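Local coordinates for protein transport protein HOFQ (Aggregatibacter actinomycetemcomitans, PDB 2Y3M) that is a competence secretin whose extra-membranous domains bind DNA, consistent with a role in DNA uptake across the outer membrane, at residues E69-F75 against S137-R143; N106-L112 against N145-D151. All blocks are in the same frame, centred on the assembly; numbering follows the deposited sequence.

Interaction 1: E69-F75 against S137-R143; sequences ENGIYYF and SITFDDR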
# COMPACT_ATOMS: atom_id res chain seq x y z
N GLU B 69 1.15 9.01 9.42
CA GLU B 69 1.71 8.85 10.75
C GLU B 69 1.54 10.11 11.59
O GLU B 69 1.78 11.23 11.13
CB GLU B 69 3.19 8.43 10.68
CG GLU B 69 3.97 8.94 9.48
CD GLU B 69 5.46 8.65 9.57
OE1 GLU B 69 6.02 8.67 10.68
OE2 GLU B 69 6.09 8.42 8.51
N ASN B 70 1.08 9.90 12.82
CA ASN B 70 0.99 10.96 13.81
C ASN B 70 2.33 11.04 14.55
O ASN B 70 3.25 10.27 14.25
CB ASN B 70 -0.17 10.67 14.77
CG ASN B 70 -1.52 10.67 14.07
OD1 ASN B 70 -2.30 9.72 14.18
ND2 ASN B 70 -1.81 11.74 13.33
N GLY B 71 2.46 11.98 15.48
CA GLY B 71 3.71 12.13 16.23
C GLY B 71 4.12 10.86 16.97
O GLY B 71 3.29 9.99 17.25
N ILE B 72 5.41 10.76 17.28
CA ILE B 72 5.92 9.65 18.09
C ILE B 72 5.70 9.94 19.58
O ILE B 72 5.85 11.08 20.03
CB ILE B 72 7.40 9.34 17.79
CG1 ILE B 72 7.63 9.09 16.30
CG2 ILE B 72 7.87 8.11 18.58
CD1 ILE B 72 8.28 10.26 15.57
N TYR B 73 5.34 8.90 20.32
CA TYR B 73 5.06 9.01 21.74
C TYR B 73 6.08 8.16 22.50
O TYR B 73 6.29 6.99 22.18
CB TYR B 73 3.61 8.55 21.98
CG TYR B 73 3.03 8.79 23.36
CD1 TYR B 73 3.12 10.04 23.99
CD2 TYR B 73 2.35 7.77 24.04
CE1 TYR B 73 2.56 10.25 25.26
CE2 TYR B 73 1.80 7.97 25.30
CZ TYR B 73 1.90 9.21 25.91
OH TYR B 73 1.36 9.41 27.16
N TYR B 74 6.75 8.77 23.48
CA TYR B 74 7.75 8.07 24.29
C TYR B 74 7.33 8.04 25.76
O TYR B 74 7.22 9.09 26.40
CB TYR B 74 9.14 8.71 24.11
CG TYR B 74 10.22 8.14 25.00
CD1 TYR B 74 10.83 6.91 24.71
CD2 TYR B 74 10.66 8.84 26.13
CE1 TYR B 74 11.83 6.38 25.54
CE2 TYR B 74 11.65 8.32 26.96
CZ TYR B 74 12.23 7.10 26.66
OH TYR B 74 13.22 6.62 27.50
N PHE B 75 7.09 6.84 26.28
CA PHE B 75 6.51 6.68 27.61
C PHE B 75 6.87 5.31 28.19
O PHE B 75 7.41 4.46 27.49
CB PHE B 75 4.98 6.84 27.54
CG PHE B 75 4.27 5.69 26.87
CD1 PHE B 75 4.37 5.49 25.50
CD2 PHE B 75 3.49 4.81 27.62
CE1 PHE B 75 3.71 4.42 24.88
CE2 PHE B 75 2.83 3.74 27.02
CZ PHE B 75 2.93 3.55 25.65
N SER B 137 6.61 11.23 30.16
CA SER B 137 6.37 10.93 28.76
C SER B 137 6.88 12.08 27.90
O SER B 137 6.95 13.22 28.35
CB SER B 137 4.88 10.69 28.49
OG SER B 137 4.12 11.85 28.74
N ILE B 138 7.24 11.74 26.67
CA ILE B 138 7.56 12.73 25.66
C ILE B 138 6.78 12.42 24.40
O ILE B 138 6.62 11.25 24.02
CB ILE B 138 9.07 12.81 25.36
CG1 ILE B 138 9.81 13.47 26.54
CG2 ILE B 138 9.33 13.58 24.07
CD1 ILE B 138 11.34 13.44 26.45
N THR B 139 6.24 13.46 23.77
CA THR B 139 5.64 13.33 22.46
C THR B 139 6.34 14.33 21.54
O THR B 139 6.53 15.50 21.90
CB THR B 139 4.09 13.49 22.51
OG1 THR B 139 3.55 13.42 21.19
CG2 THR B 139 3.68 14.81 23.11
N PHE B 140 6.77 13.87 20.37
CA PHE B 140 7.58 14.69 19.48
C PHE B 140 7.27 14.44 18.01
O PHE B 140 6.65 13.44 17.66
CB PHE B 140 9.07 14.50 19.75
CG PHE B 140 9.58 13.10 19.48
CD1 PHE B 140 9.37 12.07 20.40
CD2 PHE B 140 10.28 12.82 18.30
CE1 PHE B 140 9.86 10.79 20.16
CE2 PHE B 140 10.77 11.54 18.04
CZ PHE B 140 10.55 10.51 18.98
N ASP B 141 7.74 15.34 17.15
CA ASP B 141 7.42 15.30 15.74
C ASP B 141 8.49 16.04 14.94
O ASP B 141 8.75 17.21 15.20
CB ASP B 141 6.06 15.95 15.52
CG ASP B 141 5.43 15.56 14.21
OD1 ASP B 141 6.13 15.56 13.18
OD2 ASP B 141 4.22 15.27 14.20
N ASP B 142 9.10 15.36 13.97
CA ASP B 142 10.12 15.99 13.12
C ASP B 142 9.58 17.01 12.11
O ASP B 142 10.35 17.79 11.53
CB ASP B 142 10.93 14.91 12.38
CG ASP B 142 11.98 14.25 13.26
OD1 ASP B 142 12.15 14.67 14.43
OD2 ASP B 142 12.65 13.32 12.78
N ARG B 143 8.26 17.00 11.88
CA ARG B 143 7.62 17.92 10.93
C ARG B 143 7.61 19.34 11.48
O ARG B 143 8.24 20.24 10.93
CB ARG B 143 6.19 17.50 10.62
CG ARG B 143 6.01 16.20 9.90
CD ARG B 143 4.52 15.95 9.73
NE ARG B 143 4.22 14.60 9.28
CZ ARG B 143 4.02 13.55 10.08
NH1 ARG B 143 4.10 13.69 11.40
NH2 ARG B 143 3.74 12.37 9.55
O HOH W 1 2.28 10.84 7.25
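Segment 69-75 of strand 67-76 runs antiparallel to strand 137-141 (axes 4.6 Å apart, 164°). Glu-69 O takes a weak hydrogen bond from Arg-143 NH2 (2.8 Å); its carboxylate pairs with Lys-62 of the second subunit. Arg-143 NH1 forms a salt bridge with Asp-141 OD2 (3.2 Å), and Arg-143 N donates to Asp-141 OD1 (2.9 Å), an Asx turn. Without a side chain, Gly-71 brings its CA to 3.5 Å from Phe-140 O; an ideal CB would be a tight 3.1 Å away. Ile-72 and Phe-140 form a hydrogen-bonded pair, N to O 3.0 Å both ways; Ile-72 CB sits 3.9 Å from the Phe-140 ring centroid, a CH-pi contact. Tyr-73 and Thr-139 follow as a non-hydrogen-bonded pair, ring edge against methine (Tyr-73 CD1 to Thr-139 CB 3.9 Å). Tyr-74 and Ile-138 are hydrogen-bonded again (Tyr-74 N to Ile-138 O 2.5 Å, Ile-138 N to Tyr-74 O 2.7 Å). Pair types thus alternate, as in an antiparallel β-ladder, here between neighbours in a five-stranded antiparallel sheet.

Interaction 2: N106-L112 against N145-D151; sequences NTATIKL and NLLLIQD. Unlike the reference sequence in segment 106-112: Asn-106 (reference Thr).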
# COMPACT_ATOMS: atom_id res chain seq x y z
N ASN B 106 4.77 18.61 35.64
CA ASN B 106 4.92 19.80 34.81
C ASN B 106 4.95 19.47 33.33
O ASN B 106 5.28 18.35 32.95
CB ASN B 106 6.19 20.58 35.20
CG ASN B 106 6.01 21.41 36.46
OD1 ASN B 106 4.98 21.35 37.13
ND2 ASN B 106 7.03 22.18 36.78
N THR B 107 4.60 20.45 32.50
CA THR B 107 4.56 20.29 31.05
C THR B 107 5.38 21.38 30.37
O THR B 107 5.38 22.52 30.82
CB THR B 107 3.10 20.32 30.53
OG1 THR B 107 2.37 19.23 31.11
CG2 THR B 107 3.05 20.18 29.02
N ALA B 108 6.07 21.03 29.29
CA ALA B 108 6.87 21.99 28.54
C ALA B 108 6.91 21.66 27.05
O ALA B 108 7.15 20.51 26.66
CB ALA B 108 8.28 22.08 29.10
N THR B 109 6.67 22.67 26.23
CA THR B 109 6.81 22.55 24.80
C THR B 109 8.17 23.10 24.43
O THR B 109 8.51 24.23 24.79
CB THR B 109 5.73 23.36 24.07
OG1 THR B 109 4.44 22.83 24.41
CG2 THR B 109 5.92 23.30 22.56
N ILE B 110 8.96 22.31 23.72
CA ILE B 110 10.25 22.77 23.26
C ILE B 110 10.25 22.82 21.74
O ILE B 110 9.99 21.82 21.07
CB ILE B 110 11.40 21.93 23.86
CG1 ILE B 110 11.33 22.00 25.39
CG2 ILE B 110 12.75 22.45 23.38
CD1 ILE B 110 11.96 20.84 26.11
N LYS B 111 10.51 24.01 21.21
CA LYS B 111 10.53 24.23 19.78
C LYS B 111 11.98 24.23 19.32
O LYS B 111 12.75 25.10 19.71
CB LYS B 111 9.89 25.58 19.44
CG LYS B 111 8.46 25.73 19.91
CD LYS B 111 7.91 27.08 19.52
CE LYS B 111 6.40 27.14 19.68
NZ LYS B 111 5.86 28.42 19.13
N LEU B 112 12.35 23.25 18.50
CA LEU B 112 13.74 23.15 18.06
C LEU B 112 14.04 24.08 16.89
O LEU B 112 13.15 24.40 16.11
CB LEU B 112 14.09 21.71 17.72
CG LEU B 112 13.93 20.74 18.89
CD1 LEU B 112 14.03 19.33 18.38
CD2 LEU B 112 14.97 21.00 19.98
N ASN B 145 8.80 19.86 14.28
CA ASN B 145 10.03 19.80 15.06
C ASN B 145 9.85 20.28 16.50
O ASN B 145 10.69 20.99 17.05
CB ASN B 145 11.18 20.53 14.34
CG ASN B 145 12.52 19.88 14.59
OD1 ASN B 145 12.61 18.70 14.93
ND2 ASN B 145 13.59 20.65 14.42
N LEU B 146 8.73 19.87 17.10
CA LEU B 146 8.40 20.18 18.49
C LEU B 146 8.71 18.99 19.38
O LEU B 146 8.68 17.85 18.92
CB LEU B 146 6.91 20.51 18.63
CG LEU B 146 6.28 21.69 17.88
CD1 LEU B 146 4.76 21.56 17.88
CD2 LEU B 146 6.69 23.02 18.48
N LEU B 147 9.02 19.26 20.64
CA LEU B 147 9.11 18.24 21.68
C LEU B 147 8.21 18.67 22.84
O LEU B 147 8.29 19.80 23.31
CB LEU B 147 10.55 18.10 22.19
CG LEU B 147 11.58 17.18 21.53
CD1 LEU B 147 12.98 17.74 21.73
CD2 LEU B 147 11.51 15.78 22.07
N LEU B 148 7.34 17.76 23.27
CA LEU B 148 6.45 18.02 24.39
C LEU B 148 6.80 17.04 25.51
O LEU B 148 6.74 15.82 25.31
CB LEU B 148 4.99 17.85 23.96
CG LEU B 148 3.82 18.32 24.84
CD1 LEU B 148 2.51 18.32 24.06
CD2 LEU B 148 3.66 17.49 26.12
N ILE B 149 7.17 17.56 26.67
CA ILE B 149 7.57 16.73 27.80
C ILE B 149 6.65 16.87 29.02
O ILE B 149 6.25 17.98 29.38
CB ILE B 149 9.06 16.95 28.19
CG1 ILE B 149 9.41 16.14 29.45
CG2 ILE B 149 9.38 18.43 28.34
CD1 ILE B 149 10.87 16.13 29.81
N GLN B 150 6.31 15.74 29.63
CA GLN B 150 5.54 15.74 30.87
C GLN B 150 6.19 14.83 31.90
O GLN B 150 6.31 13.62 31.69
CB GLN B 150 4.09 15.30 30.62
CG GLN B 150 3.25 15.33 31.89
CD GLN B 150 1.81 14.88 31.67
OE1 GLN B 150 1.55 13.82 31.11
NE2 GLN B 150 0.88 15.69 32.15
N ASP B 151 6.61 15.41 33.02
CA ASP B 151 7.24 14.66 34.10
C ASP B 151 7.26 15.47 35.39
O ASP B 151 6.79 16.61 35.42
CB ASP B 151 8.67 14.27 33.70
CG ASP B 151 9.13 12.98 34.36
OD1 ASP B 151 8.41 12.48 35.25
OD2 ASP B 151 10.21 12.46 33.99
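Six backbone hydrogen bonds join strands 106-111 and 146-151, whose axes approach to 4.6 Å at 164°. They close three pairs: Asn-106 N to Asp-151 O 2.9 Å and Asp-151 N to Asn-106 O 3.2 Å; Ala-108 N to Ile-149 O 3.1 Å and Ile-149 N to Ala-108 O 3.0 Å; Ile-110 N to Leu-147 O 2.6 Å and Leu-147 N to Ile-110 O 2.8 Å. A seventh, Leu-112 N to Asn-145 O (3.2 Å), continues the pattern just past the strands. CA-H...O contacts fill in, as from Thr-107 CA to Ile-149 O (3.3 Å). Apolar packing gathers on one face: Ala-108 CB meets Ile-149 CG2 at 3.9 Å, and Leu-112 CD1 touches Leu-147 CD1 at 3.9 Å. The other face is more exposed, with Lys-111 CG 3.5 Å from Leu-146 CD2. Among polar side chains, Asn-145 ND2 donates to Ala-115 O and Asn-145 OD1 accepts from Ala-117 N; Asp-151 hydrogen-bonds the hydroxyls of Ser-133 and Ser-155. Helices 117-125 and 153-166 cover the Ile-110 and Leu-147 face; the β-α-β-β-α order from strand 106-111 onward is consistent with the secretin short domain and the fold shared with type I KH domains.

How the interactions relate
The two contacts share one sheet, and strands 137-141 and 146-151, neighbours in it, join them: Thr-139 O lies 2.8 Å from Leu-148 N and Ser-137 N 2.9 Å from Gln-150 O, both probable hydrogen bonds. Interaction 1 is nearer the chain centre (8 Å against 18 Å) and joins two inner strands, 67-76 and 137-141; interaction 2 adds one of the two edge strands. Both are partly buried. In interaction 1 helix 117-125 and the second subunit share the apolar face; in interaction 2 helices 117-125 and 153-166 of its own chain cover it. Aromatic rings and an Arg-143/Asp-141 salt bridge within one segment mark interaction 1; aliphatic chains dominate interaction 2.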